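Local coordinates for biotin protein ligase-like protein of unknown function (Silicibacter sp., PDB 3BFM), which is of unknown function but probably belongs with the biotin and lipoate protein ligases in fold and family, at residues A[50-55]-A[122-127]; A[71-76]-A[184-189]; A[81-86]-A[149-154]; A[91-96]-A[195-200]; A[102-107]-A[142-147]. One frame throughout, in Å; residues are numbered along the deposited sequence.

Contact 1: residues A[50-55]-A[122-127]; sequences RAALVL and WLVVGL
V124 sets CG1 anti to its backbone N (chi1 169°) and CG2 anti to its carbonyl carbon, and V54 opposite does the same (chi1 173°). These torsions bring the two CG2 methyls together across a non-hydrogen-bonded antiparallel pair, 4.0 Å between V54 CG2 and V124 CG2, with the side chains crossing obliquely. The second branch does different work: V124 CG1 lies 3.9 Å from A52 CB and also rests near L53 O. With G126 facing A52, the strands draw close, A52 CA to G126 CA being 4.0 Å. An alanine in place of V124 would probably leave V54 CG2 and A52 CB without their methyl partners and open a gap on this side of the sheet. On the other face L55 reaches CD1 to within 4.3 Å of both L123 CD2 and V125 CG2. The backbone carries the polar part: six hydrogen bonds join A51 with L127, L53 with V125 and L55 with L123, each pair bonded in both directions. The shortest runs from L127 N to A51 O, 2.7 Å, while L55 N meets L123 O nearly head-on, with a C=O...N angle of 169°. A27 and F24 of helix 23-32 pack on A52 and V124, and W163 of helix 156-175 lies against A51, L53 and L127 on the other face. At one end R50 approaches a bound calcium ion, and at the other W122 bonds through NE1 to E32. This is the regular antiparallel ladder of two central strands, 48-55 and 123-130, in the mixed sheet of a biotin/lipoate ligase-type domain.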
# COMPACT_ATOMS: atom_id res chain seq x y z
N ARG A 50 -1.92 -5.59 20.50
CA ARG A 50 -2.59 -6.42 19.49
C ARG A 50 -2.68 -5.63 18.23
O ARG A 50 -2.85 -4.41 18.28
CB ARG A 50 -3.96 -6.92 19.95
CG ARG A 50 -3.86 -7.91 21.10
CD ARG A 50 -5.24 -8.23 21.67
NE ARG A 50 -5.63 -7.19 22.59
CZ ARG A 50 -6.84 -7.05 23.11
NH1 ARG A 50 -7.83 -7.87 22.78
NH2 ARG A 50 -7.08 -6.07 23.96
N ALA A 51 -2.54 -6.32 17.09
CA ALA A 51 -2.70 -5.69 15.82
C ALA A 51 -3.03 -6.71 14.79
O ALA A 51 -2.84 -7.92 14.98
CB ALA A 51 -1.44 -4.87 15.46
N ALA A 52 -3.62 -6.26 13.69
CA ALA A 52 -4.01 -7.21 12.62
C ALA A 52 -3.95 -6.45 11.30
O ALA A 52 -4.34 -5.30 11.24
CB ALA A 52 -5.40 -7.85 12.86
N LEU A 53 -3.45 -7.15 10.28
CA LEU A 53 -3.31 -6.64 8.90
C LEU A 53 -4.25 -7.38 7.96
O LEU A 53 -4.27 -8.64 7.97
CB LEU A 53 -1.93 -6.94 8.35
CG LEU A 53 -0.71 -6.77 9.23
CD1 LEU A 53 0.49 -7.19 8.40
CD2 LEU A 53 -0.60 -5.32 9.69
N VAL A 54 -4.97 -6.61 7.14
CA VAL A 54 -5.81 -7.18 6.06
C VAL A 54 -4.97 -7.17 4.78
O VAL A 54 -4.40 -6.12 4.39
CB VAL A 54 -7.10 -6.38 5.82
CG1 VAL A 54 -7.85 -6.90 4.58
CG2 VAL A 54 -7.99 -6.39 7.12
N LEU A 55 -4.89 -8.35 4.17
CA LEU A 55 -4.16 -8.62 2.94
C LEU A 55 -5.08 -9.28 1.89
O LEU A 55 -6.13 -9.86 2.23
CB LEU A 55 -3.00 -9.56 3.24
CG LEU A 55 -2.10 -9.09 4.37
CD1 LEU A 55 -1.04 -10.13 4.75
CD2 LEU A 55 -1.44 -7.79 3.94
N TRP A 122 -9.75 -12.55 0.90
CA TRP A 122 -8.99 -11.83 1.93
C TRP A 122 -8.24 -12.78 2.82
O TRP A 122 -8.60 -13.94 2.97
CB TRP A 122 -9.88 -10.93 2.78
CG TRP A 122 -10.98 -11.62 3.49
CD1 TRP A 122 -12.30 -11.71 3.07
CD2 TRP A 122 -10.93 -12.29 4.76
NE1 TRP A 122 -13.02 -12.40 3.98
CE2 TRP A 122 -12.22 -12.78 5.03
CE3 TRP A 122 -9.91 -12.57 5.68
CZ2 TRP A 122 -12.52 -13.49 6.16
CZ3 TRP A 122 -10.22 -13.27 6.83
CH2 TRP A 122 -11.51 -13.73 7.05
N LEU A 123 -7.21 -12.22 3.46
CA LEU A 123 -6.45 -12.90 4.47
C LEU A 123 -6.09 -11.87 5.55
O LEU A 123 -5.83 -10.73 5.24
CB LEU A 123 -5.21 -13.47 3.82
CG LEU A 123 -4.41 -14.50 4.59
CD1 LEU A 123 -3.90 -15.62 3.67
CD2 LEU A 123 -3.25 -13.82 5.35
N VAL A 124 -6.11 -12.29 6.80
CA VAL A 124 -5.73 -11.40 7.92
C VAL A 124 -4.66 -12.08 8.74
O VAL A 124 -4.78 -13.27 9.04
CB VAL A 124 -6.94 -11.10 8.85
CG1 VAL A 124 -6.51 -10.42 10.15
CG2 VAL A 124 -7.99 -10.26 8.09
N VAL A 125 -3.61 -11.33 9.07
CA VAL A 125 -2.59 -11.78 10.02
C VAL A 125 -2.65 -10.95 11.27
O VAL A 125 -2.60 -9.72 11.20
CB VAL A 125 -1.18 -11.73 9.40
CG1 VAL A 125 -0.13 -12.06 10.46
CG2 VAL A 125 -1.13 -12.66 8.25
N GLY A 126 -2.73 -11.59 12.42
CA GLY A 126 -2.84 -10.88 13.68
C GLY A 126 -1.66 -11.14 14.57
O GLY A 126 -1.13 -12.26 14.58
N LEU A 127 -1.24 -10.10 15.29
CA LEU A 127 -0.18 -10.18 16.27
C LEU A 127 -0.81 -10.00 17.66
O LEU A 127 -1.65 -9.10 17.86
CB LEU A 127 0.85 -9.06 15.98
CG LEU A 127 1.94 -8.88 17.03
CD1 LEU A 127 2.81 -10.16 17.13
CD2 LEU A 127 2.82 -7.61 16.78

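Contact 2: residues A[71-76]-A[184-189]; sequences CGVGFQ and GEWRGL
V73 and W186 have the closest CA atoms of the two segments, from helices 67-82 and 179-189, whose axes here come within 9.8 Å and run at 65° to one another. The tightest packing is a turn further on, where Q76 and L189 cross at about a right angle. The isobutyl fork of L189 straddles the aliphatic part of the glutamine: Q76 CG lies 3.6 Å from L189 CD1 and equally near L189 CD2. Q76 CB also lies 3.6 Å from L189 CD1, whereas the amide carbon of Q76 sits a little farther from both methyls. The glutamine chain is bent at chi2 (-80°), which turns CD aside from the line of CB and CG. V73 offers its two methyls separately. Its CG2 lies 4.1 Å from W186 CA and close to the plane of the indole, at the ring's edge, while V73 CG1 looks to E185 CB at 4.2 Å. The contacts are van der Waals ones, mostly of aliphatic carbons, with the glutamine amide also against L189. W170 of helix 156-175 packs against V73 and E185, and L91 of strand 89-91 lies against W186 and L189. The result is a steeply crossed helix-helix interface, with both helices placed beside the edge strand 89-91 of the main sheet in the ligase-like domain.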
# COMPACT_ATOMS: atom_id res chain seq x y z
N CYS A 71 5.09 -12.40 7.86
CA CYS A 71 4.85 -11.43 8.94
C CYS A 71 5.63 -11.78 10.22
O CYS A 71 5.89 -10.92 11.06
CB CYS A 71 3.35 -11.34 9.22
SG CYS A 71 2.47 -10.53 7.83
N GLY A 72 6.01 -13.05 10.36
CA GLY A 72 6.92 -13.44 11.42
C GLY A 72 8.30 -12.87 11.23
O GLY A 72 8.90 -12.37 12.17
N VAL A 73 8.82 -12.95 10.00
CA VAL A 73 10.10 -12.32 9.67
C VAL A 73 10.01 -10.82 9.88
O VAL A 73 10.92 -10.17 10.44
CB VAL A 73 10.52 -12.62 8.21
CG1 VAL A 73 11.81 -11.88 7.87
CG2 VAL A 73 10.69 -14.12 7.97
N GLY A 74 8.89 -10.25 9.43
CA GLY A 74 8.62 -8.83 9.68
C GLY A 74 8.75 -8.46 11.16
O GLY A 74 9.38 -7.44 11.52
N PHE A 75 8.14 -9.27 12.02
CA PHE A 75 8.22 -9.06 13.47
C PHE A 75 9.62 -9.20 14.05
O PHE A 75 10.05 -8.38 14.87
CB PHE A 75 7.29 -10.00 14.21
CG PHE A 75 7.32 -9.81 15.68
CD1 PHE A 75 6.64 -8.74 16.26
CD2 PHE A 75 8.09 -10.62 16.51
CE1 PHE A 75 6.67 -8.53 17.61
CE2 PHE A 75 8.13 -10.39 17.88
CZ PHE A 75 7.42 -9.33 18.42
N GLN A 76 10.32 -10.28 13.69
CA GLN A 76 11.69 -10.44 14.14
C GLN A 76 12.56 -9.23 13.73
O GLN A 76 13.34 -8.73 14.55
CB GLN A 76 12.29 -11.75 13.63
CG GLN A 76 13.71 -12.04 14.18
CD GLN A 76 14.83 -11.28 13.47
OE1 GLN A 76 14.71 -10.85 12.33
NE2 GLN A 76 15.94 -11.12 14.18
N GLY A 184 14.76 -18.71 3.30
CA GLY A 184 16.03 -18.66 4.01
C GLY A 184 15.99 -17.83 5.26
O GLY A 184 16.49 -18.26 6.30
N GLU A 185 15.38 -16.64 5.18
CA GLU A 185 15.28 -15.78 6.35
C GLU A 185 14.51 -16.50 7.45
O GLU A 185 14.93 -16.47 8.62
CB GLU A 185 14.56 -14.48 6.02
CG GLU A 185 15.34 -13.55 5.13
CD GLU A 185 16.68 -13.15 5.70
OE1 GLU A 185 16.74 -12.81 6.91
OE2 GLU A 185 17.68 -13.19 4.94
N TRP A 186 13.40 -17.13 7.06
CA TRP A 186 12.52 -17.81 8.01
C TRP A 186 13.20 -19.03 8.64
O TRP A 186 13.15 -19.22 9.87
CB TRP A 186 11.17 -18.20 7.36
CG TRP A 186 10.23 -18.69 8.37
CD1 TRP A 186 9.38 -17.94 9.14
CD2 TRP A 186 10.07 -20.04 8.81
NE1 TRP A 186 8.72 -18.73 10.05
CE2 TRP A 186 9.10 -20.03 9.83
CE3 TRP A 186 10.61 -21.26 8.39
CZ2 TRP A 186 8.69 -21.18 10.46
CZ3 TRP A 186 10.19 -22.42 9.05
CH2 TRP A 186 9.23 -22.37 10.06
N ARG A 187 13.89 -19.81 7.83
CA ARG A 187 14.59 -20.99 8.36
C ARG A 187 15.59 -20.62 9.47
O ARG A 187 15.69 -21.34 10.45
CB ARG A 187 15.29 -21.77 7.23
CG ARG A 187 16.28 -22.82 7.71
CD ARG A 187 16.91 -23.58 6.56
NE ARG A 187 17.47 -24.84 7.05
CZ ARG A 187 16.81 -26.00 7.13
NH1 ARG A 187 15.54 -26.12 6.74
NH2 ARG A 187 17.44 -27.08 7.59
N GLY A 188 16.29 -19.50 9.32
CA GLY A 188 17.22 -19.04 10.34
C GLY A 188 16.60 -18.68 11.68
O GLY A 188 17.27 -18.71 12.70
N LEU A 189 15.31 -18.33 11.65
CA LEU A 189 14.55 -17.95 12.84
C LEU A 189 13.67 -19.05 13.38
O LEU A 189 13.08 -18.90 14.47
CB LEU A 189 13.69 -16.74 12.50
CG LEU A 189 14.48 -15.53 12.02
CD1 LEU A 189 13.50 -14.44 11.57
CD2 LEU A 189 15.42 -15.02 13.11

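Contact 3: residues A[81-86]-A[149-154]; sequences ALAPPE and EGCADV
L82 O and D153 O both accept from one water, which donates to L82 O at 2.8 Å and to D153 O at 3.1 Å. The water bridges the C-terminal end of helix 67-82 to a type I beta turn, C151 to V154, in the loop that precedes helix 156-175. That turn is closed by its own backbone bond, V154 N to C151 O. Beside the water, V154 is the main apolar element. Its CG1, anti to the backbone N (chi1 177°), lies 4.0 Å from L82 CB and touches L82 CD1 as well, the two side chains crossing at about a right angle. The other methyl, V154 CG2, turns to the backbone of the helix end, 3.4 Å from L82 O, and reaches on to A83 CB. That alanine methyl therefore has two neighbours, since C151 SG comes within 4.0 Å of A83 CB. L159 of helix 156-175 packs on both L82 and V154 and so extends the apolar patch into the next helix, while V87 and L146 lie against C151. Farther from the water, P84 meets G150, whose carbonyl oxygen lies against the proline ring. There P84 CG stands 3.3 Å from G150 O, and P84 CD is 3.5 Å from G150 O.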
# COMPACT_ATOMS: atom_id res chain seq x y z
N ALA A 81 15.33 -4.21 15.30
CA ALA A 81 15.61 -2.79 15.09
C ALA A 81 15.46 -1.92 16.36
O ALA A 81 15.97 -0.79 16.38
CB ALA A 81 14.73 -2.24 13.98
N LEU A 82 14.73 -2.40 17.37
CA LEU A 82 14.37 -1.59 18.56
C LEU A 82 14.92 -2.13 19.89
O LEU A 82 15.03 -1.40 20.86
CB LEU A 82 12.84 -1.49 18.68
CG LEU A 82 12.11 -0.77 17.53
CD1 LEU A 82 10.58 -0.79 17.74
CD2 LEU A 82 12.59 0.65 17.35
N ALA A 83 15.23 -3.41 19.93
CA ALA A 83 15.60 -4.08 21.17
C ALA A 83 17.10 -4.23 21.28
O ALA A 83 17.81 -4.14 20.30
CB ALA A 83 14.96 -5.45 21.21
N PRO A 84 17.59 -4.52 22.49
CA PRO A 84 18.99 -4.88 22.65
C PRO A 84 19.36 -6.12 21.84
O PRO A 84 18.55 -7.03 21.68
CB PRO A 84 19.12 -5.16 24.15
CG PRO A 84 17.95 -4.53 24.77
CD PRO A 84 16.86 -4.52 23.76
N PRO A 85 20.59 -6.15 21.31
CA PRO A 85 20.99 -7.23 20.40
C PRO A 85 21.04 -8.61 21.03
O PRO A 85 20.97 -9.60 20.32
CB PRO A 85 22.39 -6.80 19.94
CG PRO A 85 22.87 -5.89 20.99
CD PRO A 85 21.67 -5.18 21.52
N GLU A 86 21.14 -8.67 22.35
CA GLU A 86 21.12 -9.96 23.02
C GLU A 86 19.74 -10.61 23.05
O GLU A 86 19.63 -11.81 23.32
CB GLU A 86 21.64 -9.83 24.45
CG GLU A 86 20.91 -8.78 25.28
CD GLU A 86 21.53 -7.39 25.17
OE1 GLU A 86 22.33 -7.13 24.23
OE2 GLU A 86 21.20 -6.54 26.04
N GLU A 149 11.72 -9.32 29.36
CA GLU A 149 12.85 -9.92 28.63
C GLU A 149 13.90 -8.94 28.15
O GLU A 149 14.58 -9.20 27.16
CB GLU A 149 12.32 -10.71 27.42
CG GLU A 149 11.53 -11.93 27.82
CD GLU A 149 12.37 -12.93 28.62
OE1 GLU A 149 13.60 -12.97 28.41
OE2 GLU A 149 11.79 -13.66 29.45
N GLY A 150 14.01 -7.81 28.83
CA GLY A 150 15.03 -6.83 28.52
C GLY A 150 14.69 -5.77 27.50
O GLY A 150 15.60 -5.07 27.02
N CYS A 151 13.40 -5.62 27.16
CA CYS A 151 12.98 -4.72 26.08
C CYS A 151 12.22 -3.51 26.61
O CYS A 151 11.38 -2.95 25.90
CB CYS A 151 12.10 -5.46 25.08
SG CYS A 151 12.92 -6.83 24.30
N ALA A 152 12.52 -3.11 27.84
CA ALA A 152 11.83 -2.00 28.47
C ALA A 152 11.98 -0.68 27.69
O ALA A 152 11.10 0.19 27.78
CB ALA A 152 12.28 -1.85 29.94
N ASP A 153 13.04 -0.51 26.90
CA ASP A 153 13.18 0.70 26.10
C ASP A 153 12.46 0.63 24.74
O ASP A 153 12.62 1.53 23.91
CB ASP A 153 14.66 1.02 25.87
N VAL A 154 11.73 -0.46 24.48
CA VAL A 154 10.99 -0.59 23.23
C VAL A 154 9.57 -0.05 23.47
O VAL A 154 8.83 -0.59 24.28
CB VAL A 154 10.94 -2.05 22.79
CG1 VAL A 154 10.10 -2.21 21.50
CG2 VAL A 154 12.37 -2.57 22.61
O HOH W 1 13.98 1.17 21.18

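Contact 4: residues A[91-96]-A[195-200]; sequences LDWNGA and EARTEA
R197 reaches from strand 196-199 to the type I beta turn D92 to G95, and its side chain connects the ligase-like part of the chain with the small C-terminal region. From CB the chain runs out to CG and then bends at chi2 (82°), which sets CD. Beyond it NE gives a weak bond to E199 OE1, and CZ faces D92. The guanidinium meets the aspartate tip to tip, their planes 61° apart. NH2 bonds D92 OD1 at 2.9 Å on the syn lone pair, almost exactly in the guanidinium plane, and also E199 OE1 at 2.7 Å, so one nitrogen ties both acids into a salt-bridge network. NH1 makes only weak bonds to the two aspartate oxygens and to a water that W93 N also holds. D92 OD1 accepts N94 N as well, forming an Asx turn. A leucine in place of D92 would probably leave R197 without its carboxylate across the contact and the turn without this side-chain bond. W93 packs obliquely on E199, its indole NE1 bonded to F213 O and its ring lying among M215, I226 and L228. A second Asx turn follows, A96 N to N94 OD1. W93 CZ3 lies 3.6 Å from E199 CD and equally near E199 OE2.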
# COMPACT_ATOMS: atom_id res chain seq x y z
N LEU A 91 10.69 -18.00 15.71
CA LEU A 91 9.36 -18.17 15.15
C LEU A 91 8.96 -19.62 15.13
O LEU A 91 9.65 -20.46 14.54
CB LEU A 91 9.32 -17.60 13.73
CG LEU A 91 9.75 -16.14 13.50
CD1 LEU A 91 9.85 -15.84 11.96
CD2 LEU A 91 8.79 -15.17 14.24
N ASP A 92 7.84 -19.96 15.75
CA ASP A 92 7.30 -21.29 15.60
C ASP A 92 6.55 -21.43 14.26
O ASP A 92 5.92 -20.50 13.72
CB ASP A 92 6.39 -21.63 16.78
CG ASP A 92 6.09 -23.11 16.89
OD1 ASP A 92 5.52 -23.69 15.94
OD2 ASP A 92 6.39 -23.68 17.98
N TRP A 93 6.57 -22.65 13.72
CA TRP A 93 5.89 -22.94 12.47
C TRP A 93 4.40 -22.56 12.55
O TRP A 93 3.81 -22.06 11.58
CB TRP A 93 6.04 -24.44 12.17
CG TRP A 93 5.33 -24.90 10.99
CD1 TRP A 93 5.72 -24.81 9.70
CD2 TRP A 93 4.05 -25.54 10.98
NE1 TRP A 93 4.77 -25.33 8.88
CE2 TRP A 93 3.72 -25.78 9.63
CE3 TRP A 93 3.15 -25.89 11.96
CZ2 TRP A 93 2.53 -26.41 9.27
CZ3 TRP A 93 1.98 -26.49 11.61
CH2 TRP A 93 1.67 -26.75 10.28
N ASN A 94 3.81 -22.80 13.72
CA ASN A 94 2.37 -22.54 13.97
C ASN A 94 2.01 -21.11 14.27
O ASN A 94 0.84 -20.80 14.50
CB ASN A 94 1.81 -23.45 15.05
CG ASN A 94 2.34 -23.17 16.46
OD1 ASN A 94 2.93 -22.11 16.75
ND2 ASN A 94 2.21 -24.17 17.32
N GLY A 95 3.01 -20.24 14.25
CA GLY A 95 2.78 -18.83 14.51
C GLY A 95 3.15 -18.33 15.90
O GLY A 95 3.19 -17.11 16.12
N ALA A 96 3.39 -19.22 16.85
CA ALA A 96 3.83 -18.81 18.16
C ALA A 96 5.15 -18.06 18.12
O ALA A 96 6.01 -18.29 17.24
CB ALA A 96 3.92 -20.01 19.12
N GLU A 195 14.59 -30.73 15.66
CA GLU A 195 14.27 -31.30 16.97
C GLU A 195 12.92 -32.04 17.00
O GLU A 195 12.12 -31.96 16.07
CB GLU A 195 14.27 -30.18 18.02
CG GLU A 195 15.51 -29.25 18.00
CD GLU A 195 16.82 -29.94 18.44
OE1 GLU A 195 16.80 -31.11 18.89
OE2 GLU A 195 17.89 -29.30 18.31
N ALA A 196 12.66 -32.76 18.09
CA ALA A 196 11.41 -33.47 18.27
C ALA A 196 10.24 -32.52 18.27
O ALA A 196 10.35 -31.39 18.72
CB ALA A 196 11.44 -34.25 19.59
N ARG A 197 9.10 -32.98 17.78
CA ARG A 197 7.92 -32.13 17.63
C ARG A 197 6.68 -33.00 17.57
O ARG A 197 6.73 -34.08 17.00
CB ARG A 197 8.07 -31.38 16.31
CG ARG A 197 6.89 -30.53 15.91
CD ARG A 197 6.98 -29.23 16.62
NE ARG A 197 5.78 -28.43 16.42
CZ ARG A 197 5.78 -27.10 16.34
NH1 ARG A 197 6.92 -26.43 16.42
NH2 ARG A 197 4.63 -26.46 16.17
N THR A 198 5.59 -32.52 18.17
CA THR A 198 4.27 -33.10 17.99
C THR A 198 3.40 -32.06 17.30
O THR A 198 3.43 -30.89 17.66
CB THR A 198 3.64 -33.52 19.35
OG1 THR A 198 4.53 -34.44 20.02
CG2 THR A 198 2.27 -34.19 19.15
N GLU A 199 2.66 -32.46 16.28
CA GLU A 199 1.85 -31.52 15.51
C GLU A 199 0.72 -32.29 14.86
O GLU A 199 0.93 -33.40 14.37
CB GLU A 199 2.72 -30.86 14.44
CG GLU A 199 2.04 -29.74 13.68
CD GLU A 199 1.73 -28.53 14.56
OE1 GLU A 199 2.64 -28.07 15.28
OE2 GLU A 199 0.57 -28.06 14.53
N ALA A 200 -0.48 -31.71 14.89
CA ALA A 200 -1.66 -32.34 14.30
C ALA A 200 -1.79 -33.83 14.65
O ALA A 200 -2.10 -34.65 13.79
CB ALA A 200 -1.64 -32.17 12.79
O HOH W 2 8.43 -24.50 15.02

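Contact 5: residues A[102-107]-A[142-147]; sequences ARCGRL and DETALY
The start of strand 102-111 in the main sheet is gripped by the loop that leads from strand 123-130 to helix 156-175, and here R103 and E143 exchange bonds through backbone and side chain. R103 N donates to E143 OE1 at 3.0 Å, nearly straight at 174°, meeting the oxygen on its anti side. In return R103 O accepts two backbone N-H groups, E143 N at 2.8 Å and T144 N at 3.2 Å. The glutamate stands with CG anti to its carbonyl carbon (chi1 -52°) and extends beyond it, with its carboxylate beside R103 CB. One residue earlier, D142 OD1 takes G105 N at 2.9 Å from above the carboxylate plane. A water donates to the same oxygen and accepts from R103 NH2. The R103 guanidinium and D142 carboxylate planes are 82° apart, and R103 NE points to G105 O instead, a bond of 2.9 Å within the strand. The aspartate is thus linked to the arginine through water, its charge perhaps adding some attraction at longer range. Apolar contacts complete the join: T144 CG2 touches both A102 CB and C104 CB, 3.6 Å from each, and C104 SG lies 3.6 Å from A145 CA. G105 has positive phi, where a side chain would press on the preceding carbonyl. T144 OG1 bonds to E149 OE2 farther along the loop. Strand 96-99 flanks the strand through A96 and I99, P130 of strand 123-130 lies against C104 and D142, and L79 and L68 of helix 67-82 pack on L146 and L107.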
# COMPACT_ATOMS: atom_id res chain seq x y z
N ALA A 102 11.43 -18.36 25.35
CA ALA A 102 10.15 -18.47 26.04
C ALA A 102 9.00 -17.98 25.18
O ALA A 102 9.10 -16.96 24.51
CB ALA A 102 10.18 -17.68 27.33
N ARG A 103 7.89 -18.71 25.26
CA ARG A 103 6.67 -18.37 24.54
C ARG A 103 6.19 -17.01 25.01
O ARG A 103 6.07 -16.77 26.20
CB ARG A 103 5.60 -19.41 24.81
CG ARG A 103 4.27 -19.15 24.18
CD ARG A 103 4.28 -19.06 22.58
NE ARG A 103 2.95 -18.66 22.19
CZ ARG A 103 1.91 -19.47 22.07
NH1 ARG A 103 2.03 -20.79 22.21
NH2 ARG A 103 0.73 -18.96 21.80
N CYS A 104 5.96 -16.12 24.04
CA CYS A 104 5.73 -14.71 24.32
C CYS A 104 4.95 -14.17 23.13
O CYS A 104 5.50 -13.55 22.24
CB CYS A 104 7.04 -13.96 24.48
SG CYS A 104 6.84 -12.20 24.98
N GLY A 105 3.67 -14.50 23.10
CA GLY A 105 2.80 -14.03 22.03
C GLY A 105 2.70 -14.95 20.84
O GLY A 105 3.24 -16.07 20.81
N ARG A 106 2.00 -14.48 19.83
CA ARG A 106 1.76 -15.32 18.65
C ARG A 106 1.25 -14.49 17.51
O ARG A 106 0.67 -13.39 17.71
CB ARG A 106 0.74 -16.40 18.94
CG ARG A 106 -0.53 -15.84 19.35
CD ARG A 106 -1.64 -16.85 19.50
NE ARG A 106 -2.83 -16.15 19.98
CZ ARG A 106 -4.02 -16.72 20.19
NH1 ARG A 106 -4.19 -18.02 19.94
NH2 ARG A 106 -5.03 -15.98 20.64
N LEU A 107 1.50 -15.00 16.32
CA LEU A 107 0.86 -14.54 15.11
C LEU A 107 -0.26 -15.50 14.73
O LEU A 107 -0.08 -16.72 14.76
CB LEU A 107 1.85 -14.47 13.96
CG LEU A 107 2.91 -13.37 14.03
CD1 LEU A 107 4.08 -13.72 13.04
CD2 LEU A 107 2.34 -12.01 13.74
N ASP A 142 1.44 -18.19 27.38
CA ASP A 142 2.67 -17.38 27.45
C ASP A 142 3.51 -17.67 28.68
O ASP A 142 2.97 -17.75 29.77
CB ASP A 142 2.33 -15.88 27.42
CG ASP A 142 1.63 -15.46 26.12
OD1 ASP A 142 2.04 -15.93 25.03
OD2 ASP A 142 0.67 -14.67 26.21
N GLU A 143 4.81 -17.77 28.50
CA GLU A 143 5.75 -18.02 29.58
C GLU A 143 6.50 -16.76 30.04
O GLU A 143 7.08 -16.74 31.12
CB GLU A 143 6.74 -19.09 29.13
CG GLU A 143 6.05 -20.32 28.61
CD GLU A 143 6.98 -21.36 27.97
OE1 GLU A 143 7.87 -21.02 27.14
OE2 GLU A 143 6.78 -22.55 28.28
N THR A 144 6.49 -15.71 29.22
CA THR A 144 7.13 -14.45 29.58
C THR A 144 6.35 -13.32 28.92
O THR A 144 5.25 -13.53 28.41
CB THR A 144 8.61 -14.42 29.16
OG1 THR A 144 9.28 -13.30 29.77
CG2 THR A 144 8.77 -14.36 27.65
N ALA A 145 6.92 -12.13 28.95
CA ALA A 145 6.33 -10.95 28.35
C ALA A 145 7.49 -10.09 27.92
O ALA A 145 8.59 -10.18 28.49
CB ALA A 145 5.44 -10.21 29.33
N LEU A 146 7.26 -9.24 26.93
CA LEU A 146 8.32 -8.47 26.30
C LEU A 146 9.16 -7.67 27.27
O LEU A 146 10.38 -7.69 27.19
CB LEU A 146 7.74 -7.49 25.27
CG LEU A 146 8.78 -6.91 24.29
CD1 LEU A 146 9.29 -7.96 23.34
CD2 LEU A 146 8.10 -5.76 23.55
N TYR A 147 8.50 -6.96 28.19
CA TYR A 147 9.21 -6.06 29.09
C TYR A 147 9.86 -6.84 30.22
O TYR A 147 10.68 -6.29 30.97
CB TYR A 147 8.29 -4.94 29.61
CG TYR A 147 7.85 -3.99 28.54
CD1 TYR A 147 8.65 -3.71 27.44
CD2 TYR A 147 6.64 -3.32 28.63
CE1 TYR A 147 8.23 -2.85 26.46
CE2 TYR A 147 6.21 -2.45 27.66
CZ TYR A 147 7.00 -2.19 26.58
OH TYR A 147 6.56 -1.31 25.60
O HOH W 3 0.42 -16.20 22.88

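Burial and chemistry change together across the five contacts. Contact 1 is the most buried, a strand ladder in the main sheet, and it touches contact 2 through C71 and F75, and contact 5 through L107. Contacts 2 and 3 share helix 67-82, but contact 2 packs its middle largely through aliphatic carbons, the glutamine's among them, whereas contact 3 holds its end near the surface by small apolar groups and a water. Contacts 3 and 5 use the same long loop before helix 156-175, joined by the T144 to E149 bond. Contact 5 relies on backbone and carboxylate bonds. Contact 4, which alone reaches the C-terminal region, depends on a charged network.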